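Local coordinates for protein sugar ABC transporter (Agrobacterium radiobacter, PDB 4RXT) that probably serves as the solute-binding component of an ABC-type sugar transporter, and here holds alpha-L-arabinopyranose between its two lobes, at residues Thr6-Lys12 with Pro63-Ser69; Tyr18-Val22 with Gly91-Gly95; Ala26-Asp32 with Gly253-Ile257. All coordinates share one frame; numbering follows the deposited sequence.

Contact 1 of 3, residues Thr6-Lys12 with Pro63-Ser69. With ARA (alpha-L-arabinopyranose), chain B.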
loop_
_atom_site.group_PDB
_atom_site.type_symbol
_atom_site.label_atom_id
_atom_site.label_comp_id
_atom_site.label_asym_id
_atom_site.label_seq_id
_atom_site.Cartn_x
_atom_site.Cartn_y
_atom_site.Cartn_z
ATOM N N THR A 6 12.318 -20.940 11.821
ATOM C CA THR A 6 12.459 -19.506 11.629
ATOM C C THR A 6 11.888 -19.101 10.272
ATOM O O THR A 6 12.229 -19.665 9.227
ATOM C CB THR A 6 13.935 -19.045 11.747
ATOM O OG1 THR A 6 14.461 -19.424 13.036
ATOM C CG2 THR A 6 14.042 -17.546 11.564
ATOM N N ILE A 7 10.996 -18.119 10.306
ATOM C CA ILE A 7 10.380 -17.526 9.104
ATOM C C ILE A 7 10.452 -15.999 9.235
ATOM O O ILE A 7 9.584 -15.383 9.851
ATOM C CB ILE A 7 8.924 -18.036 8.883
ATOM C CG1 ILE A 7 8.919 -19.558 8.805
ATOM C CG2 ILE A 7 8.360 -17.403 7.615
ATOM C CD1 ILE A 7 7.547 -20.188 8.662
ATOM N N PRO A 8 11.526 -15.395 8.702
ATOM C CA PRO A 8 11.611 -13.954 8.660
ATOM C C PRO A 8 10.530 -13.323 7.794
ATOM O O PRO A 8 10.081 -13.917 6.805
ATOM C CB PRO A 8 12.978 -13.675 8.035
ATOM C CG PRO A 8 13.718 -14.955 8.117
ATOM C CD PRO A 8 12.677 -16.006 8.040
ATOM N N ILE A 9 10.164 -12.111 8.167
ATOM C CA ILE A 9 9.332 -11.244 7.329
ATOM C C ILE A 9 10.138 -9.986 7.009
ATOM O O ILE A 9 10.745 -9.370 7.909
ATOM C CB ILE A 9 7.970 -10.871 7.987
ATOM C CG1 ILE A 9 7.104 -10.092 6.982
ATOM C CG2 ILE A 9 8.134 -10.197 9.366
ATOM C CD1 ILE A 9 5.626 -10.099 7.346
ATOM N N ILE A 10 10.145 -9.648 5.722
ATOM C CA ILE A 10 10.901 -8.516 5.211
ATOM C C ILE A 10 9.904 -7.545 4.625
ATOM O O ILE A 10 9.264 -7.814 3.614
ATOM C CB ILE A 10 11.921 -8.941 4.117
ATOM C CG1 ILE A 10 12.857 -10.021 4.659
ATOM C CG2 ILE A 10 12.711 -7.722 3.611
ATOM C CD1 ILE A 10 13.711 -10.684 3.604
ATOM N N VAL A 11 9.767 -6.406 5.281
ATOM C CA VAL A 11 8.857 -5.360 4.847
ATOM C C VAL A 11 9.595 -4.288 4.060
ATOM O O VAL A 11 10.827 -4.295 4.022
ATOM C CB VAL A 11 8.081 -4.749 6.011
ATOM C CG1 VAL A 11 7.220 -5.830 6.679
ATOM C CG2 VAL A 11 9.031 -4.091 7.010
ATOM N N LYS A 12 8.852 -3.397 3.398
ATOM C CA LYS A 12 9.510 -2.330 2.600
ATOM C C LYS A 12 10.184 -1.265 3.478
ATOM O O LYS A 12 11.147 -0.647 3.063
ATOM C CB LYS A 12 8.511 -1.616 1.680
ATOM C CG LYS A 12 7.800 -2.491 0.666
ATOM C CD LYS A 12 7.054 -1.645 -0.335
ATOM C CE LYS A 12 6.273 -2.463 -1.338
ATOM N NZ LYS A 12 5.716 -1.562 -2.393
ATOM N N PRO A 63 16.665 -20.125 6.708
ATOM C CA PRO A 63 15.391 -20.222 7.415
ATOM C C PRO A 63 14.449 -21.203 6.720
ATOM O O PRO A 63 14.725 -21.627 5.587
ATOM C CB PRO A 63 14.840 -18.795 7.288
ATOM C CG PRO A 63 15.335 -18.329 5.949
ATOM C CD PRO A 63 16.743 -18.902 5.876
ATOM N N ALA A 64 13.336 -21.544 7.356
ATOM C CA ALA A 64 12.379 -22.490 6.740
ATOM C C ALA A 64 11.593 -21.901 5.583
ATOM O O ALA A 64 11.143 -22.611 4.668
ATOM C CB ALA A 64 11.409 -23.020 7.794
ATOM N N ALA A 65 11.371 -20.592 5.668
ATOM C CA ALA A 65 10.676 -19.872 4.631
ATOM C C ALA A 65 10.909 -18.373 4.877
ATOM O O ALA A 65 11.393 -17.999 5.948
ATOM C CB ALA A 65 9.199 -20.213 4.652
ATOM N N ILE A 66 10.553 -17.557 3.900
ATOM C CA ILE A 66 10.620 -16.108 4.013
ATOM C C ILE A 66 9.342 -15.492 3.461
ATOM O O ILE A 66 8.839 -15.922 2.403
ATOM C CB ILE A 66 11.852 -15.522 3.236
ATOM C CG1 ILE A 66 13.171 -15.922 3.918
ATOM C CG2 ILE A 66 11.755 -13.996 3.095
ATOM C CD1 ILE A 66 14.391 -15.799 3.022
ATOM N N VAL A 67 8.833 -14.502 4.192
ATOM C CA VAL A 67 7.746 -13.647 3.718
ATOM C C VAL A 67 8.344 -12.308 3.349
ATOM O O VAL A 67 9.101 -11.726 4.112
ATOM C CB VAL A 67 6.637 -13.439 4.775
ATOM C CG1 VAL A 67 5.544 -12.489 4.261
ATOM C CG2 VAL A 67 6.045 -14.783 5.177
ATOM N N ILE A 68 8.026 -11.814 2.164
ATOM C CA ILE A 68 8.548 -10.531 1.711
ATOM C C ILE A 68 7.503 -9.690 0.988
ATOM O O ILE A 68 6.687 -10.221 0.232
ATOM C CB ILE A 68 9.810 -10.706 0.818
ATOM C CG1 ILE A 68 10.440 -9.381 0.400
ATOM C CG2 ILE A 68 9.535 -11.580 -0.414
ATOM C CD1 ILE A 68 11.861 -9.484 -0.097
ATOM N N SER A 69 7.577 -8.373 1.231
ATOM C CA SER A 69 6.860 -7.362 0.425
ATOM C C SER A 69 7.881 -6.705 -0.501
ATOM O O SER A 69 8.521 -5.771 -0.111
ATOM C CB SER A 69 6.177 -6.303 1.313
ATOM O OG SER A 69 7.157 -5.613 2.047
HETATM C C1 ARA B . 0.824 0.833 1.235
HETATM C C2 ARA B . 1.185 -0.027 0.008
HETATM C C3 ARA B . 2.660 -0.387 0.061
HETATM C C4 ARA B . 3.541 0.860 0.253
HETATM C C5 ARA B . 2.748 2.025 0.677
HETATM O O1 ARA B . -0.302 1.417 0.591
HETATM O O2 ARA B . 0.419 -1.246 -0.004
HETATM O O3 ARA B . 2.977 -1.153 -1.113
HETATM O O4 ARA B . 4.076 1.360 -0.974
HETATM O O5 ARA B . 1.784 1.768 1.712
#
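Strands 9-11 and 66-68 are parallel neighbours in the six-stranded sheet of one lobe of this periplasmic binding protein, joined most closely where Ile9 faces Val67 and Ile10 faces Ile68. The strand directions diverge by only 15°. The backbone bonds run from Pro8 O to Val67 N (3.0 Å), from Val67 O to Ile10 N (2.8 Å) and from Ile10 O to Ser69 N (3.0 Å), so two residues of each strand are paired in regular parallel register. One step earlier the pattern breaks, because Pro8 has no N-H to offer. Pro8 CD sits 3.2 Å from Ala65 O, a buried oxygen with no hydrogen-bonding partner; Ile7 CA makes a C-H...O contact with it. Regular bonding gives way to a last backbone bond between Ala64 N and Thr6 O. On one face Ile9 and Val67 lie side by side and point the same way, with Ile9 CD1 3.9 Å from Val67 CG1. On the other face Ile10 reaches back along the neighbouring strand, its CD1 3.9 Å from Ile66 CG2, while its CB rests against Ile68 CG1. At the C-terminal end Lys12 passes its CG alongside Ser69, then runs extended (chi2 -169°, chi3 -177°) to where NZ donates a hydrogen bond to O3 of the arabinose (3.1 Å). Glu45 and Asp93 of the sugar site lie close by, Asp93 as a long, weak ion pair. The chemistry changes along the pair: the apolar strands are locked by backbone bonds, and the residue after strand 9-11 carries a probably cationic donor to the ligand.

Contact 2 of 3, residues Tyr18-Val22 with Gly91-Gly95. With ARA (alpha-L-arabinopyranose), chain B.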
loop_
_atom_site.group_PDB
_atom_site.type_symbol
_atom_site.label_atom_id
_atom_site.label_comp_id
_atom_site.label_asym_id
_atom_site.label_seq_id
_atom_site.Cartn_x
_atom_site.Cartn_y
_atom_site.Cartn_z
ATOM N N TYR A 18 1.978 1.625 8.266
ATOM C CA TYR A 18 1.388 0.540 7.516
ATOM C C TYR A 18 2.170 -0.777 7.707
ATOM O O TYR A 18 1.589 -1.831 7.984
ATOM C CB TYR A 18 1.375 0.900 6.042
ATOM C CG TYR A 18 0.797 -0.191 5.175
ATOM C CD1 TYR A 18 -0.572 -0.304 4.957
ATOM C CD2 TYR A 18 1.632 -1.122 4.528
ATOM C CE1 TYR A 18 -1.091 -1.302 4.140
ATOM C CE2 TYR A 18 1.101 -2.124 3.735
ATOM C CZ TYR A 18 -0.250 -2.191 3.507
ATOM O OH TYR A 18 -0.786 -3.175 2.701
ATOM N N TRP A 19 3.488 -0.693 7.522
ATOM C CA TRP A 19 4.339 -1.890 7.681
ATOM C C TRP A 19 4.401 -2.381 9.104
ATOM O O TRP A 19 4.577 -3.556 9.340
ATOM C CB TRP A 19 5.761 -1.686 7.098
ATOM C CG TRP A 19 5.692 -1.490 5.623
ATOM C CD1 TRP A 19 5.908 -0.345 4.950
ATOM C CD2 TRP A 19 5.183 -2.430 4.686
ATOM N NE1 TRP A 19 5.604 -0.505 3.623
ATOM C CE2 TRP A 19 5.170 -1.794 3.435
ATOM C CE3 TRP A 19 4.753 -3.744 4.781
ATOM C CZ2 TRP A 19 4.749 -2.438 2.314
ATOM C CZ3 TRP A 19 4.344 -4.388 3.663
ATOM C CH2 TRP A 19 4.338 -3.733 2.454
ATOM N N GLN A 20 4.247 -1.461 10.051
ATOM C CA GLN A 20 4.161 -1.857 11.473
ATOM C C GLN A 20 2.899 -2.686 11.758
ATOM O O GLN A 20 2.909 -3.594 12.591
ATOM C CB GLN A 20 4.253 -0.643 12.377
ATOM C CG GLN A 20 5.657 -0.059 12.318
ATOM C CD GLN A 20 5.779 1.382 12.779
ATOM O OE1 GLN A 20 4.811 1.996 13.256
ATOM N NE2 GLN A 20 6.983 1.953 12.597
ATOM N N ILE A 21 1.835 -2.440 11.014
ATOM C CA ILE A 21 0.610 -3.260 11.141
ATOM C C ILE A 21 0.898 -4.662 10.606
ATOM O O ILE A 21 0.593 -5.652 11.227
ATOM C CB ILE A 21 -0.610 -2.675 10.401
ATOM C CG1 ILE A 21 -1.026 -1.311 10.990
ATOM C CG2 ILE A 21 -1.791 -3.658 10.495
ATOM C CD1 ILE A 21 -1.981 -0.528 10.093
ATOM N N VAL A 22 1.514 -4.728 9.416
ATOM C CA VAL A 22 1.965 -6.021 8.840
ATOM C C VAL A 22 2.831 -6.795 9.836
ATOM O O VAL A 22 2.626 -7.986 10.073
ATOM C CB VAL A 22 2.732 -5.821 7.522
ATOM C CG1 VAL A 22 3.282 -7.152 7.008
ATOM C CG2 VAL A 22 1.858 -5.135 6.497
ATOM N N GLY A 91 5.068 -14.103 -0.996
ATOM C CA GLY A 91 4.960 -12.657 -1.239
ATOM C C GLY A 91 3.727 -12.028 -0.634
ATOM O O GLY A 91 2.672 -12.665 -0.506
ATOM N N ILE A 92 3.887 -10.762 -0.242
ATOM C CA ILE A 92 2.747 -9.953 0.195
ATOM C C ILE A 92 2.787 -8.558 -0.451
ATOM O O ILE A 92 3.858 -8.046 -0.834
ATOM C CB ILE A 92 2.624 -9.852 1.736
ATOM C CG1 ILE A 92 3.840 -9.179 2.358
ATOM C CG2 ILE A 92 2.387 -11.231 2.341
ATOM C CD1 ILE A 92 3.609 -8.749 3.806
ATOM N N ASP A 93 1.598 -7.968 -0.575
ATOM C CA ASP A 93 1.413 -6.517 -0.813
ATOM C C ASP A 93 1.692 -5.970 -2.214
ATOM O O ASP A 93 0.936 -5.127 -2.674
ATOM C CB ASP A 93 2.126 -5.686 0.275
ATOM C CG ASP A 93 1.914 -4.185 0.092
ATOM O OD1 ASP A 93 0.860 -3.691 0.555
ATOM O OD2 ASP A 93 2.778 -3.539 -0.545
ATOM N N SER A 94 2.790 -6.395 -2.847
ATOM C CA SER A 94 3.337 -5.659 -3.975
ATOM C C SER A 94 4.156 -6.646 -4.788
ATOM O O SER A 94 4.974 -7.354 -4.250
ATOM C CB SER A 94 4.223 -4.501 -3.461
ATOM O OG SER A 94 4.622 -3.603 -4.479
ATOM N N GLY A 95 3.912 -6.707 -6.087
ATOM C CA GLY A 95 4.488 -7.770 -6.914
ATOM C C GLY A 95 5.954 -7.600 -7.256
ATOM O O GLY A 95 6.543 -6.536 -7.070
HETATM C C1 ARA B . 0.824 0.833 1.235
HETATM C C2 ARA B . 1.185 -0.027 0.008
HETATM C C3 ARA B . 2.660 -0.387 0.061
HETATM C C4 ARA B . 3.541 0.860 0.253
HETATM C C5 ARA B . 2.748 2.025 0.677
HETATM O O1 ARA B . -0.302 1.417 0.591
HETATM O O2 ARA B . 0.419 -1.246 -0.004
HETATM O O3 ARA B . 2.977 -1.153 -1.113
HETATM O O4 ARA B . 4.076 1.360 -0.974
HETATM O O5 ARA B . 1.784 1.768 1.712
#
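Asp93 OD1 is gripped twice, by Tyr18 OH at 2.8 Å and by O2 of the arabinose at 2.5 Å, and in both bonds the carboxylate oxygen is the acceptor. The tyrosine hydroxyl comes from the anti side of OD1, 25° out of the carboxylate plane. As modelled, the second oxygen, OD2, accepts from the neighbouring sugar hydroxyl O3, though that bond is unusually short and its length should be read with caution. Trp19 meets the same group with its ring edge: CH2 lies 3.4 Å from Asp93 OD2, near the indole plane, and that plane stands 76° from the carboxylate. The indole N-H is used outside this pair, bonding Glu45. Tyr18 holds its CG anti to the backbone N (chi1 179°), a setting that turns one ring face to the sugar, with C1 over its centre. Tyr18 CD2 in turn covers one face of the Trp19 ring. Farther from the sugar, Val22 CG1 and Ile92 CD1 meet tip to tip at 3.6 Å, joining helix 17-33 to strand 89-92. An acidic residue that takes paired hydroxyls beside an aromatic face that meets the sugar, here at C1, is a recurrent solution in sugar-binding periplasmic proteins, and here it belongs to the arabinopyranose site.

Contact 3 of 3, residues Ala26-Asp32 with Gly253-Ile257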
loop_
_atom_site.group_PDB
_atom_site.type_symbol
_atom_site.label_atom_id
_atom_site.label_comp_id
_atom_site.label_asym_id
_atom_site.label_seq_id
_atom_site.Cartn_x
_atom_site.Cartn_y
_atom_site.Cartn_z
ATOM N N ALA A 26 2.355 -10.518 11.645
ATOM C CA ALA A 26 3.372 -11.538 11.555
ATOM C C ALA A 26 3.822 -11.980 12.949
ATOM O O ALA A 26 4.021 -13.174 13.205
ATOM C CB ALA A 26 4.555 -11.022 10.738
ATOM N N ARG A 27 3.963 -11.003 13.846
ATOM C CA ARG A 27 4.402 -11.261 15.233
ATOM C C ARG A 27 3.382 -12.158 15.949
ATOM O O ARG A 27 3.743 -13.126 16.648
ATOM C CB ARG A 27 4.565 -9.917 16.019
ATOM C CG ARG A 27 5.166 -10.026 17.400
ATOM C CD ARG A 27 5.265 -8.636 18.017
ATOM N NE ARG A 27 5.968 -7.724 17.086
ATOM C CZ ARG A 27 5.507 -6.546 16.651
ATOM N NH1 ARG A 27 6.235 -5.821 15.818
ATOM N NH2 ARG A 27 4.334 -6.068 17.048
ATOM N N LYS A 28 2.108 -11.784 15.817
ATOM C CA LYS A 28 1.045 -12.519 16.504
ATOM C C LYS A 28 1.020 -13.963 15.974
ATOM O O LYS A 28 0.897 -14.940 16.731
ATOM C CB LYS A 28 -0.301 -11.817 16.315
ATOM C CG LYS A 28 -1.471 -12.469 17.033
ATOM C CD LYS A 28 -1.315 -12.461 18.543
ATOM C CE LYS A 28 -2.561 -13.026 19.257
ATOM N NZ LYS A 28 -3.317 -14.023 18.443
ATOM N N ALA A 29 1.154 -14.099 14.656
ATOM C CA ALA A 29 1.190 -15.433 14.047
ATOM C C ALA A 29 2.356 -16.263 14.588
ATOM O O ALA A 29 2.195 -17.442 14.884
ATOM C CB ALA A 29 1.269 -15.343 12.544
ATOM N N GLY A 30 3.532 -15.642 14.706
ATOM C CA GLY A 30 4.683 -16.329 15.273
ATOM C C GLY A 30 4.366 -16.882 16.662
ATOM O O GLY A 30 4.680 -18.014 16.982
ATOM N N LYS A 31 3.743 -16.061 17.475
ATOM C CA LYS A 31 3.382 -16.450 18.856
ATOM C C LYS A 31 2.312 -17.556 18.833
ATOM O O LYS A 31 2.380 -18.554 19.576
ATOM C CB LYS A 31 2.884 -15.233 19.648
ATOM C CG LYS A 31 3.968 -14.232 20.063
ATOM C CD LYS A 31 3.453 -13.197 21.083
ATOM C CE LYS A 31 3.726 -11.736 20.692
ATOM N NZ LYS A 31 5.086 -11.225 21.058
ATOM N N ASP A 32 1.305 -17.384 17.984
ATOM C CA ASP A 32 0.180 -18.326 17.971
ATOM C C ASP A 32 0.638 -19.700 17.511
ATOM O O ASP A 32 0.196 -20.726 18.031
ATOM C CB ASP A 32 -0.964 -17.866 17.048
ATOM C CG ASP A 32 -1.782 -16.734 17.617
ATOM O OD1 ASP A 32 -1.568 -16.354 18.799
ATOM O OD2 ASP A 32 -2.647 -16.209 16.855
ATOM N N GLY A 253 0.343 -9.912 7.050
ATOM C CA GLY A 253 1.384 -10.358 7.969
ATOM C C GLY A 253 1.068 -11.698 8.624
ATOM O O GLY A 253 1.886 -12.616 8.618
ATOM N N TYR A 254 -0.151 -11.802 9.145
ATOM C CA TYR A 254 -0.575 -12.988 9.882
ATOM C C TYR A 254 -0.646 -14.209 8.973
ATOM O O TYR A 254 -0.026 -15.252 9.242
ATOM C CB TYR A 254 -1.915 -12.744 10.591
ATOM C CG TYR A 254 -2.234 -13.835 11.591
ATOM C CD1 TYR A 254 -2.742 -15.057 11.176
ATOM C CD2 TYR A 254 -1.943 -13.668 12.945
ATOM C CE1 TYR A 254 -2.992 -16.069 12.088
ATOM C CE2 TYR A 254 -2.203 -14.665 13.872
ATOM C CZ TYR A 254 -2.726 -15.861 13.444
ATOM O OH TYR A 254 -2.933 -16.837 14.392
ATOM N N ASP A 255 -1.471 -14.092 7.935
ATOM C CA ASP A 255 -1.705 -15.183 7.037
ATOM C C ASP A 255 -0.476 -15.392 6.154
ATOM O O ASP A 255 -0.289 -16.489 5.633
ATOM C CB ASP A 255 -2.960 -14.987 6.209
ATOM C CG ASP A 255 -4.225 -15.295 6.985
ATOM O OD1 ASP A 255 -4.144 -15.831 8.115
ATOM O OD2 ASP A 255 -5.311 -15.037 6.448
ATOM N N GLY A 256 0.365 -14.374 5.995
ATOM C CA GLY A 256 1.672 -14.591 5.356
ATOM C C GLY A 256 2.533 -15.600 6.086
ATOM O O GLY A 256 3.048 -16.551 5.500
ATOM N N ILE A 257 2.739 -15.352 7.377
ATOM C CA ILE A 257 3.459 -16.294 8.223
ATOM C C ILE A 257 2.779 -17.660 8.286
ATOM O O ILE A 257 3.423 -18.686 8.120
ATOM C CB ILE A 257 3.668 -15.743 9.632
ATOM C CG1 ILE A 257 4.565 -14.512 9.583
ATOM C CG2 ILE A 257 4.221 -16.836 10.559
ATOM C CD1 ILE A 257 5.983 -14.708 9.062
#
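The Tyr254 ring presents one face to Ala29, whose CB lies 3.8 Å from the ring centroid in a CH-pi contact, offset toward the rim. Around the ring edge, in its plane, lie Lys28 CG, Asp32 OD2 and Asp255 OD1. The ring reaches this place because CG stands anti to the backbone N (chi1 -168°), which carries its far end toward residues 26-32 of helix 17-33. There the hydroxyl donates to Asp32 OD2 at 2.6 Å. Carboxylate and ring planes are 64° apart, and the phenol meets the anti lone pair of OD2, leaving the syn lone pair to Lys28 NZ, which forms a salt bridge with the same oxygen at 2.8 Å. One carboxylate oxygen therefore takes two donors from different directions, and the lysine one helical turn earlier helps to fix the acceptor that the tyrosine uses. Lys28 CG rests at the ring edge, and the bends beyond it at chi2 and chi4 turn the ammonium back to the aspartate. That ammonium, with the phenol donor, probably stabilises the ionised form of the carboxylate. Away from solvent the packing becomes largely apolar: Ile257 lays CG1 against Ala26 CB (3.7 Å) and its CB against Ala29 CB (3.8 Å), while Ala26 CA makes a C-H...O contact with Gly253 O. With no side chain on Gly253, the backbones come together closely, Ala26 CA standing 4.3 Å from Gly253 CA. The short helix axes approach to 7.4 Å and cross at -43°. Helix 249-264 thus lies beside helix 17-33; Ala26 packs on Ile9 of strand 9-11, and Ile257 touches Ile7 and Val37 in the loops leading into strands 9-11 and 39-41.

The three contacts form a connected path from the sugar to helices 17-33 and 249-264. Contacts 1 and 2, with centres 11 Å apart, share the parallel sheet: Ile68 O accepts from Ile92 N at 2.9 Å in a probable hydrogen bond. Both also reach arabinose, contact 1 through Lys12 and contact 2 through Asp93, and Ser69 CB packs 3.4 Å from Trp19 CH2 between them. Contact 3 lies on the same helix 17-33 as contact 2, and Val22 CG1 touches Gly253 CA at 3.8 Å. It meets contact 1 where Ile9 CD1 lies 3.7 Å from Ala26 CB. Gly253 CA is about 12 Å from the nearest sugar atom, so contact 3 is packing behind the pocket.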